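Long-range contacts in glycosyl hydrolase, BNR repeat (Ralstonia eutropha, PDB 3B7F), which probably acts as a hydrolase, perhaps on glycosidic bonds, and is built as a seven-bladed beta-propeller: residues I279-V284 with F296-S301; V307-K312 with W338-R343; P313-T318 with Q326-G331. All coordinates share one frame; numbering follows the deposited sequence.

Interaction 1 (I279-V284 with F296-S301); sequences IGFPIV and FPMDGS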
loop_
_atom_site.group_PDB
_atom_site.type_symbol
_atom_site.label_atom_id
_atom_site.label_comp_id
_atom_site.label_asym_id
_atom_site.label_seq_id
_atom_site.Cartn_x
_atom_site.Cartn_y
_atom_site.Cartn_z
ATOM N N ILE A 279 14.377 -7.710 -1.765
ATOM C CA ILE A 279 13.049 -8.309 -1.740
ATOM C C ILE A 279 12.400 -7.833 -0.464
ATOM O O ILE A 279 13.076 -7.591 0.535
ATOM C CB ILE A 279 13.077 -9.857 -1.842
ATOM C CG1 ILE A 279 14.056 -10.286 -2.947
ATOM C CG2 ILE A 279 11.648 -10.410 -2.063
ATOM C CD1 ILE A 279 13.970 -9.454 -4.214
ATOM N N GLY A 280 11.086 -7.681 -0.511
ATOM C CA GLY A 280 10.316 -7.169 0.620
ATOM C C GLY A 280 8.928 -6.894 0.120
ATOM O O GLY A 280 8.608 -7.261 -1.004
ATOM N N PHE A 281 8.089 -6.302 0.972
ATOM C CA PHE A 281 6.702 -5.942 0.609
ATOM C C PHE A 281 6.353 -4.462 0.449
ATOM O O PHE A 281 5.917 -4.056 -0.646
ATOM C CB PHE A 281 5.709 -6.650 1.566
ATOM C CG PHE A 281 5.666 -8.151 1.382
ATOM C CD1 PHE A 281 5.032 -8.702 0.276
ATOM C CD2 PHE A 281 6.235 -9.007 2.316
ATOM C CE1 PHE A 281 4.995 -10.076 0.083
ATOM C CE2 PHE A 281 6.202 -10.375 2.139
ATOM C CZ PHE A 281 5.577 -10.915 1.016
ATOM N N PRO A 282 6.522 -3.642 1.502
ATOM C CA PRO A 282 6.135 -2.214 1.357
ATOM C C PRO A 282 7.205 -1.273 0.743
ATOM O O PRO A 282 8.407 -1.584 0.747
ATOM C CB PRO A 282 5.944 -1.790 2.812
ATOM C CG PRO A 282 6.990 -2.585 3.542
ATOM C CD PRO A 282 7.091 -3.899 2.847
ATOM N N ILE A 283 6.752 -0.145 0.211
ATOM C CA ILE A 283 7.645 0.938 -0.222
ATOM C C ILE A 283 6.943 2.265 0.147
ATOM O O ILE A 283 5.738 2.383 -0.010
ATOM C CB ILE A 283 8.059 0.841 -1.728
ATOM C CG1 ILE A 283 9.274 1.736 -2.017
ATOM C CG2 ILE A 283 6.883 1.172 -2.676
ATOM C CD1 ILE A 283 10.097 1.335 -3.262
ATOM N N VAL A 284 7.694 3.242 0.643
ATOM C CA VAL A 284 7.141 4.536 1.070
ATOM C C VAL A 284 8.057 5.639 0.581
ATOM O O VAL A 284 9.260 5.484 0.642
ATOM C CB VAL A 284 6.993 4.602 2.647
ATOM C CG1 VAL A 284 6.701 6.026 3.119
ATOM C CG2 VAL A 284 5.926 3.638 3.117
ATOM N N PHE A 296 11.422 -2.326 3.638
ATOM C CA PHE A 296 11.608 -3.246 4.757
ATOM C C PHE A 296 11.987 -4.638 4.180
ATOM O O PHE A 296 11.106 -5.472 3.918
ATOM C CB PHE A 296 10.386 -3.367 5.649
ATOM C CG PHE A 296 10.692 -4.107 6.941
ATOM C CD1 PHE A 296 10.626 -5.505 7.018
ATOM C CD2 PHE A 296 11.124 -3.389 8.079
ATOM C CE1 PHE A 296 10.947 -6.162 8.220
ATOM C CE2 PHE A 296 11.439 -4.038 9.258
ATOM C CZ PHE A 296 11.347 -5.422 9.340
ATOM N N PRO A 297 13.295 -4.881 3.989
ATOM C CA PRO A 297 13.722 -6.113 3.380
ATOM C C PRO A 297 13.449 -7.409 4.130
ATOM O O PRO A 297 13.547 -7.466 5.358
ATOM C CB PRO A 297 15.241 -5.913 3.223
ATOM C CG PRO A 297 15.414 -4.423 3.248
ATOM C CD PRO A 297 14.447 -3.992 4.241
HETATM N N MSE A 298 13.114 -8.425 3.341
HETATM C CA MSE A 298 12.839 -9.780 3.793
HETATM C C MSE A 298 13.558 -10.740 2.851
HETATM O O MSE A 298 14.035 -10.326 1.803
HETATM C CB MSE A 298 11.336 -10.001 3.812
HETATM C CG MSE A 298 10.669 -9.179 4.976
HETATM SE SE MSE A 298 8.830 -9.610 5.175
HETATM C CE MSE A 298 9.092 -11.339 5.972
ATOM N N ASP A 299 13.629 -12.007 3.238
ATOM C CA ASP A 299 14.322 -13.060 2.509
ATOM C C ASP A 299 13.441 -13.642 1.398
ATOM O O ASP A 299 12.483 -14.342 1.666
ATOM C CB ASP A 299 14.717 -14.130 3.521
ATOM C CG ASP A 299 15.625 -15.209 2.953
ATOM O OD1 ASP A 299 15.729 -15.358 1.724
ATOM O OD2 ASP A 299 16.246 -15.927 3.776
ATOM N N GLY A 300 13.775 -13.351 0.145
ATOM C CA GLY A 300 13.037 -13.875 -0.995
ATOM C C GLY A 300 13.836 -14.920 -1.744
ATOM O O GLY A 300 13.643 -15.059 -2.940
ATOM N N SER A 301 14.710 -15.664 -1.051
ATOM C CA SER A 301 15.592 -16.652 -1.705
ATOM C C SER A 301 14.926 -18.003 -2.044
ATOM O O SER A 301 15.489 -18.789 -2.830
ATOM C CB SER A 301 16.849 -16.885 -0.859
ATOM O OG SER A 301 16.517 -17.469 0.378
HETATM O O HOH W 1 15.939 -9.304 0.299
HETATM O O HOH W 2 8.720 -6.515 3.889
HETATM O O HOH W 3 10.203 -3.529 1.380
#
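Ile279 and Met298 meet backbone to backbone: Met298 N donates to Ile279 O across 2.9 Å, with an almost straight angle of 170° at the hydrogen. The same oxygen also receives a CA-H...O contact from Pro297 CA at 3.3 Å, a weaker grip from a residue whose nitrogen carries no proton. The side chain of Ile279 meets Gly300 through one branch. Its CG2, anti to the backbone N, lies 3.9 Å from Gly300 CA, and glycine suits this place because a CB would project straight at that methyl.

Met298, present as selenomethionine, reaches the edge of the Phe281 ring. Its SE lies 3.9 Å from Phe281 CD2 and 81° off the ring normal, an edge-on Met-aromatic contact suited to a long, polarisable side chain. Phe296 takes part nearer its root, CB resting 4.1 Å from Pro282 CG, while its ring leads away toward Phe358. Where the backbones separate, one water joins Phe281 N to Phe296 O and another joins Pro282 O to Phe296 N, giving these backbone groups hydrogen-bond partners.

The contact lies at one end of the hairpin of strands 282-285 and 293-297, the first two strands of a propeller blade. The blades before and after both reach it: Phe281 stacks on His235 of strand 234-239, and Pro282 packs against Met346 of strand 346-348.

Interaction 2 (V307-K312 with W338-R343); sequences VSPGGK and WLTVKR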
loop_
_atom_site.group_PDB
_atom_site.type_symbol
_atom_site.label_atom_id
_atom_site.label_comp_id
_atom_site.label_asym_id
_atom_site.label_seq_id
_atom_site.Cartn_x
_atom_site.Cartn_y
_atom_site.Cartn_z
ATOM N N VAL A 307 8.101 -15.662 0.965
ATOM C CA VAL A 307 9.013 -14.629 1.482
ATOM C C VAL A 307 9.122 -14.925 2.984
ATOM O O VAL A 307 8.107 -15.156 3.656
ATOM C CB VAL A 307 8.503 -13.217 1.195
ATOM C CG1 VAL A 307 9.521 -12.176 1.653
ATOM C CG2 VAL A 307 8.187 -13.049 -0.325
ATOM N N SER A 308 10.347 -15.001 3.486
ATOM C CA SER A 308 10.616 -15.316 4.873
ATOM C C SER A 308 11.268 -14.152 5.577
ATOM O O SER A 308 11.951 -13.360 4.945
ATOM C CB SER A 308 11.534 -16.526 4.976
ATOM O OG SER A 308 10.883 -17.657 4.443
ATOM N N PRO A 309 11.049 -14.037 6.901
ATOM C CA PRO A 309 11.741 -13.001 7.633
ATOM C C PRO A 309 13.190 -13.398 7.893
ATOM O O PRO A 309 13.509 -14.594 7.851
ATOM C CB PRO A 309 10.984 -12.965 8.966
ATOM C CG PRO A 309 10.526 -14.367 9.165
ATOM C CD PRO A 309 10.185 -14.852 7.791
ATOM N N GLY A 310 14.032 -12.391 8.155
ATOM C CA GLY A 310 15.406 -12.554 8.607
ATOM C C GLY A 310 15.377 -12.264 10.104
ATOM O O GLY A 310 14.378 -11.777 10.639
ATOM N N GLY A 311 16.443 -12.592 10.798
ATOM C CA GLY A 311 16.480 -12.403 12.237
ATOM C C GLY A 311 16.938 -11.057 12.717
ATOM O O GLY A 311 16.933 -10.830 13.903
ATOM N N LYS A 312 17.344 -10.175 11.807
ATOM C CA LYS A 312 17.912 -8.863 12.150
ATOM C C LYS A 312 17.135 -7.780 11.454
ATOM O O LYS A 312 17.576 -7.291 10.412
ATOM C CB LYS A 312 19.390 -8.836 11.770
ATOM C CG LYS A 312 20.191 -9.857 12.583
ATOM C CD LYS A 312 21.666 -9.780 12.333
ATOM C CE LYS A 312 22.406 -10.795 13.219
ATOM N NZ LYS A 312 23.884 -10.883 12.906
ATOM N N TRP A 338 12.277 -12.141 14.178
ATOM C CA TRP A 338 11.807 -12.566 12.864
ATOM C C TRP A 338 10.526 -11.840 12.536
ATOM O O TRP A 338 9.418 -12.375 12.636
ATOM C CB TRP A 338 11.666 -14.089 12.821
ATOM C CG TRP A 338 12.890 -14.722 13.311
ATOM C CD1 TRP A 338 13.200 -14.988 14.612
ATOM C CD2 TRP A 338 13.987 -15.161 12.547
ATOM N NE1 TRP A 338 14.413 -15.547 14.704
ATOM C CE2 TRP A 338 14.942 -15.649 13.447
ATOM C CE3 TRP A 338 14.265 -15.183 11.186
ATOM C CZ2 TRP A 338 16.161 -16.150 13.032
ATOM C CZ3 TRP A 338 15.466 -15.690 10.769
ATOM C CH2 TRP A 338 16.403 -16.175 11.684
ATOM N N LEU A 339 10.737 -10.604 12.087
ATOM C CA LEU A 339 9.686 -9.662 11.758
ATOM C C LEU A 339 9.267 -9.656 10.291
ATOM O O LEU A 339 10.097 -9.579 9.385
ATOM C CB LEU A 339 10.096 -8.239 12.194
ATOM C CG LEU A 339 9.910 -7.828 13.667
ATOM C CD1 LEU A 339 10.463 -8.761 14.649
ATOM C CD2 LEU A 339 10.516 -6.408 13.898
ATOM N N THR A 340 7.948 -9.721 10.095
ATOM C CA THR A 340 7.323 -9.625 8.790
ATOM C C THR A 340 6.567 -8.297 8.741
ATOM O O THR A 340 5.849 -7.967 9.666
ATOM C CB THR A 340 6.414 -10.839 8.550
ATOM O OG1 THR A 340 7.223 -12.020 8.650
ATOM C CG2 THR A 340 5.728 -10.778 7.175
ATOM N N VAL A 341 6.780 -7.524 7.688
ATOM C CA VAL A 341 6.106 -6.224 7.477
ATOM C C VAL A 341 5.425 -6.352 6.106
ATOM O O VAL A 341 6.090 -6.537 5.101
ATOM C CB VAL A 341 7.093 -5.042 7.585
ATOM C CG1 VAL A 341 6.412 -3.646 7.271
ATOM C CG2 VAL A 341 7.703 -5.035 8.963
ATOM N N LYS A 342 4.091 -6.335 6.091
ATOM C CA LYS A 342 3.307 -6.523 4.867
ATOM C C LYS A 342 3.277 -5.210 4.040
ATOM O O LYS A 342 3.742 -4.158 4.519
ATOM C CB LYS A 342 1.906 -7.062 5.198
ATOM C CG LYS A 342 1.813 -8.557 5.594
ATOM C CD LYS A 342 0.422 -8.830 6.182
ATOM C CE LYS A 342 -0.159 -10.217 5.886
ATOM N NZ LYS A 342 0.604 -11.360 6.345
ATOM N N ARG A 343 2.749 -5.306 2.808
ATOM C CA ARG A 343 2.740 -4.202 1.801
ATOM C C ARG A 343 2.210 -2.877 2.233
ATOM O O ARG A 343 2.739 -1.861 1.807
ATOM C CB ARG A 343 1.778 -4.473 0.663
ATOM C CG ARG A 343 2.010 -5.567 -0.134
ATOM C CD ARG A 343 0.689 -6.055 -0.704
ATOM N NE ARG A 343 1.028 -7.440 -0.978
ATOM C CZ ARG A 343 1.259 -7.965 -2.154
ATOM N NH1 ARG A 343 1.069 -7.306 -3.262
ATOM N NH2 ARG A 343 1.624 -9.221 -2.203
HETATM O O HOH W 4 13.312 -9.297 10.584
HETATM O O HOH W 5 12.855 -9.604 7.956
#
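Gly311 lies over the indole of Trp338 in a CH-pi contact between two loops of the beta-propeller: 307-312 leads into the third strand of a blade, and 338-343 leads from that blade to the next. Gly311 CA stands 3.5 Å from the centroid of the six-membered ring and only 3° off its normal. Its backbone nitrogen covers the same ring, Gly311 N coming within 3.2 Å of Trp338 CZ3. Glycine fits here because it brings bare backbone down onto a broad aromatic surface. Pro309 approaches differently. Its CG packs 3.8 Å from Trp338 CB, the two side chains crossing at about a right angle, while Pro309 O sits at the edge of the indole near its plane. The proline's CB also touches Leu339 O and Thr340 OG1, so the rigid pyrrolidine bears on Trp338 CB, the Leu339 carbonyl and the Thr340 hydroxyl oxygen.

Two waters join the backbones beside this apolar contact. One links Gly310 O to Leu339 N, and the other accepts a hydrogen bond from Gly310 N and donates one to Leu339 O at 3.1 Å, so that solvent mediates between facing peptide groups.

Further out, the indole is steadied by a bond from Trp338 NE1 to Gln336 OE1, and Gly311 by a backbone hydrogen bond with Ala337. A chi1 of -50° sets Trp338 CG beside its own backbone N, from where the indole reaches Gly311. A nearly straight CA-H...O contact also runs from Trp338 CA to Gly310 O, 3.5 Å away, with 175° at the hydrogen.

Interaction 3 (P313-T318 with Q326-G331); sequences PAVYVT and QRQDRG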
loop_
_atom_site.group_PDB
_atom_site.type_symbol
_atom_site.label_atom_id
_atom_site.label_comp_id
_atom_site.label_asym_id
_atom_site.label_seq_id
_atom_site.Cartn_x
_atom_site.Cartn_y
_atom_site.Cartn_z
ATOM N N PRO A 313 15.994 -7.356 12.052
ATOM C CA PRO A 313 15.107 -6.418 11.340
ATOM C C PRO A 313 15.691 -5.040 11.098
ATOM O O PRO A 313 16.438 -4.516 11.927
ATOM C CB PRO A 313 13.892 -6.326 12.259
ATOM C CG PRO A 313 14.396 -6.676 13.615
ATOM C CD PRO A 313 15.466 -7.683 13.396
ATOM N N ALA A 314 15.354 -4.474 9.949
ATOM C CA ALA A 314 15.815 -3.159 9.591
ATOM C C ALA A 314 14.983 -2.614 8.454
ATOM O O ALA A 314 14.495 -3.351 7.602
ATOM C CB ALA A 314 17.347 -3.176 9.195
ATOM N N VAL A 315 14.842 -1.300 8.467
ATOM C CA VAL A 315 14.291 -0.534 7.378
ATOM C C VAL A 315 15.539 -0.081 6.616
ATOM O O VAL A 315 16.610 0.097 7.223
ATOM C CB VAL A 315 13.489 0.705 7.909
ATOM C CG1 VAL A 315 13.292 1.771 6.846
ATOM C CG2 VAL A 315 12.181 0.281 8.534
ATOM N N TYR A 316 15.440 0.091 5.298
ATOM C CA TYR A 316 16.554 0.681 4.539
ATOM C C TYR A 316 16.021 1.933 3.918
ATOM O O TYR A 316 14.906 1.942 3.420
ATOM C CB TYR A 316 17.169 -0.264 3.481
ATOM C CG TYR A 316 18.246 -1.158 4.050
ATOM C CD1 TYR A 316 17.917 -2.205 4.900
ATOM C CD2 TYR A 316 19.597 -0.931 3.778
ATOM C CE1 TYR A 316 18.858 -3.004 5.458
ATOM C CE2 TYR A 316 20.551 -1.736 4.330
ATOM C CZ TYR A 316 20.175 -2.789 5.155
ATOM O OH TYR A 316 21.115 -3.619 5.714
ATOM N N VAL A 317 16.825 2.997 3.981
ATOM C CA VAL A 317 16.501 4.266 3.347
ATOM C C VAL A 317 17.473 4.538 2.192
ATOM O O VAL A 317 18.608 4.049 2.201
ATOM C CB VAL A 317 16.587 5.448 4.360
ATOM C CG1 VAL A 317 18.031 5.701 4.757
ATOM C CG2 VAL A 317 15.945 6.735 3.799
ATOM N N THR A 318 16.984 5.274 1.186
ATOM C CA THR A 318 17.816 5.874 0.139
ATOM C C THR A 318 17.428 7.363 0.137
ATOM O O THR A 318 16.282 7.674 0.320
ATOM C CB THR A 318 17.661 5.251 -1.281
ATOM O OG1 THR A 318 18.586 5.903 -2.170
ATOM C CG2 THR A 318 16.215 5.361 -1.840
ATOM N N GLN A 326 21.057 2.950 3.019
ATOM C CA GLN A 326 21.583 2.902 4.390
ATOM C C GLN A 326 20.635 2.122 5.285
ATOM O O GLN A 326 19.409 2.243 5.160
ATOM C CB GLN A 326 21.822 4.295 4.980
ATOM C CG GLN A 326 23.007 5.068 4.317
ATOM C CD GLN A 326 22.689 5.543 2.921
ATOM O OE1 GLN A 326 21.589 6.088 2.664
ATOM N NE2 GLN A 326 23.629 5.311 1.986
ATOM N N ARG A 327 21.222 1.343 6.188
ATOM C CA ARG A 327 20.482 0.516 7.123
ATOM C C ARG A 327 20.014 1.389 8.259
ATOM O O ARG A 327 20.801 2.177 8.782
ATOM C CB ARG A 327 21.395 -0.581 7.692
ATOM C CG ARG A 327 20.693 -1.614 8.591
ATOM C CD ARG A 327 21.747 -2.609 9.038
ATOM N NE ARG A 327 21.197 -3.647 9.892
ATOM C CZ ARG A 327 20.476 -4.682 9.468
ATOM N NH1 ARG A 327 20.218 -4.897 8.181
ATOM N NH2 ARG A 327 20.038 -5.531 10.354
ATOM N N GLN A 328 18.754 1.225 8.637
ATOM C CA GLN A 328 18.171 1.922 9.731
ATOM C C GLN A 328 17.571 0.913 10.698
ATOM O O GLN A 328 16.506 0.389 10.456
ATOM C CB GLN A 328 17.089 2.841 9.233
ATOM C CG GLN A 328 17.572 3.958 8.357
ATOM C CD GLN A 328 16.449 4.938 8.009
ATOM O OE1 GLN A 328 15.319 4.528 7.724
ATOM N NE2 GLN A 328 16.753 6.247 8.073
ATOM N N ASP A 329 18.268 0.676 11.805
ATOM C CA ASP A 329 17.869 -0.290 12.837
ATOM C C ASP A 329 18.058 0.173 14.285
ATOM O O ASP A 329 17.974 -0.675 15.169
ATOM C CB ASP A 329 18.620 -1.628 12.635
ATOM C CG ASP A 329 20.124 -1.488 12.767
ATOM O OD1 ASP A 329 20.602 -0.434 13.194
ATOM O OD2 ASP A 329 20.851 -2.423 12.394
ATOM N N ARG A 330 18.288 1.466 14.555
ATOM C CA ARG A 330 18.456 1.914 15.949
ATOM C C ARG A 330 17.123 1.871 16.672
ATOM O O ARG A 330 16.141 2.456 16.181
ATOM C CB ARG A 330 18.973 3.322 16.058
ATOM C CG ARG A 330 20.320 3.517 15.537
ATOM C CD ARG A 330 20.746 4.941 15.794
ATOM N NE ARG A 330 21.917 5.242 14.989
ATOM C CZ ARG A 330 23.187 5.099 15.354
ATOM N NH1 ARG A 330 23.546 4.681 16.565
ATOM N NH2 ARG A 330 24.117 5.423 14.466
ATOM N N GLY A 331 17.116 1.195 17.820
ATOM C CA GLY A 331 15.920 0.961 18.593
ATOM C C GLY A 331 15.245 -0.389 18.325
ATOM O O GLY A 331 14.436 -0.824 19.134
#
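Val315 and Gln328, Tyr316 and Arg327, and Val317 and Gln326 pair as antiparallel neighbours in a beta hairpin whose short strand axes approach to 4.7 Å and run 140° apart. The outer two pairs are hydrogen-bonded in both directions; in the tighter bond of the first, Gln328 N lies 2.8 Å from Val315 O. At the other end, Gln326 N donates to Val317 O, and Val317 N to Gln326 O. Tyr316 and Arg327 form the non-hydrogen-bonded pair between them, which brings their side chains together on one face.

There Arg327 passes over the phenol: its CA sits 3.8 Å from the centroid of the Tyr316 ring, 17° off the normal. The chain then runs on extended, CG anti to the backbone N (chi1 -174°), and Arg327 NH1 donates to Tyr316 OH at 2.9 Å, with the hydroxyl in the guanidinium plane. Ala314 CB lies over the centre of the guanidinium, 3.5 Å from Arg327 CZ, a small methyl suited to a flat group. Arg327 NE forms a salt bridge with Asp329 OD2 at 2.8 Å, met from above the carboxylate plane, and NH2 bonds to Lys312 O. Several partners thus fix the guanidinium's rotation.

On the opposite face Gln328 lies beside the two valines, its amide touching Val315 CG1 and Val317 CG1. This buried polar end is satisfied by Glu371 O and Glu373 OE2, which accept from NE2.

The hairpin forms the outer half of its propeller blade. Strand 326-328 is the edge strand, while 315-318 bonds on its other side to strand 293-297, whose Trp294 packs against Val315, Val317 and Gln328.

In the fold
All three interactions belong to one part of the propeller. Interactions 1 and 3 lie in the same four-stranded antiparallel sheet, at its first and last pairs of strands, and strands 293-297 and 315-318 are neighbours within it. Interaction 2 joins the loops at one end of that blade, and interaction 3 is nested in the chain it closes; interaction 1 comes before both. The centres of the first and second lie about 8 Å apart, those of the first and third about 12 Å, and those of the second and third about 13 Å. Asp299 N probably bonds to Ser308 O, and Phe296 packs on Val315, so the three contacts adjoin one another within a single blade and its loops.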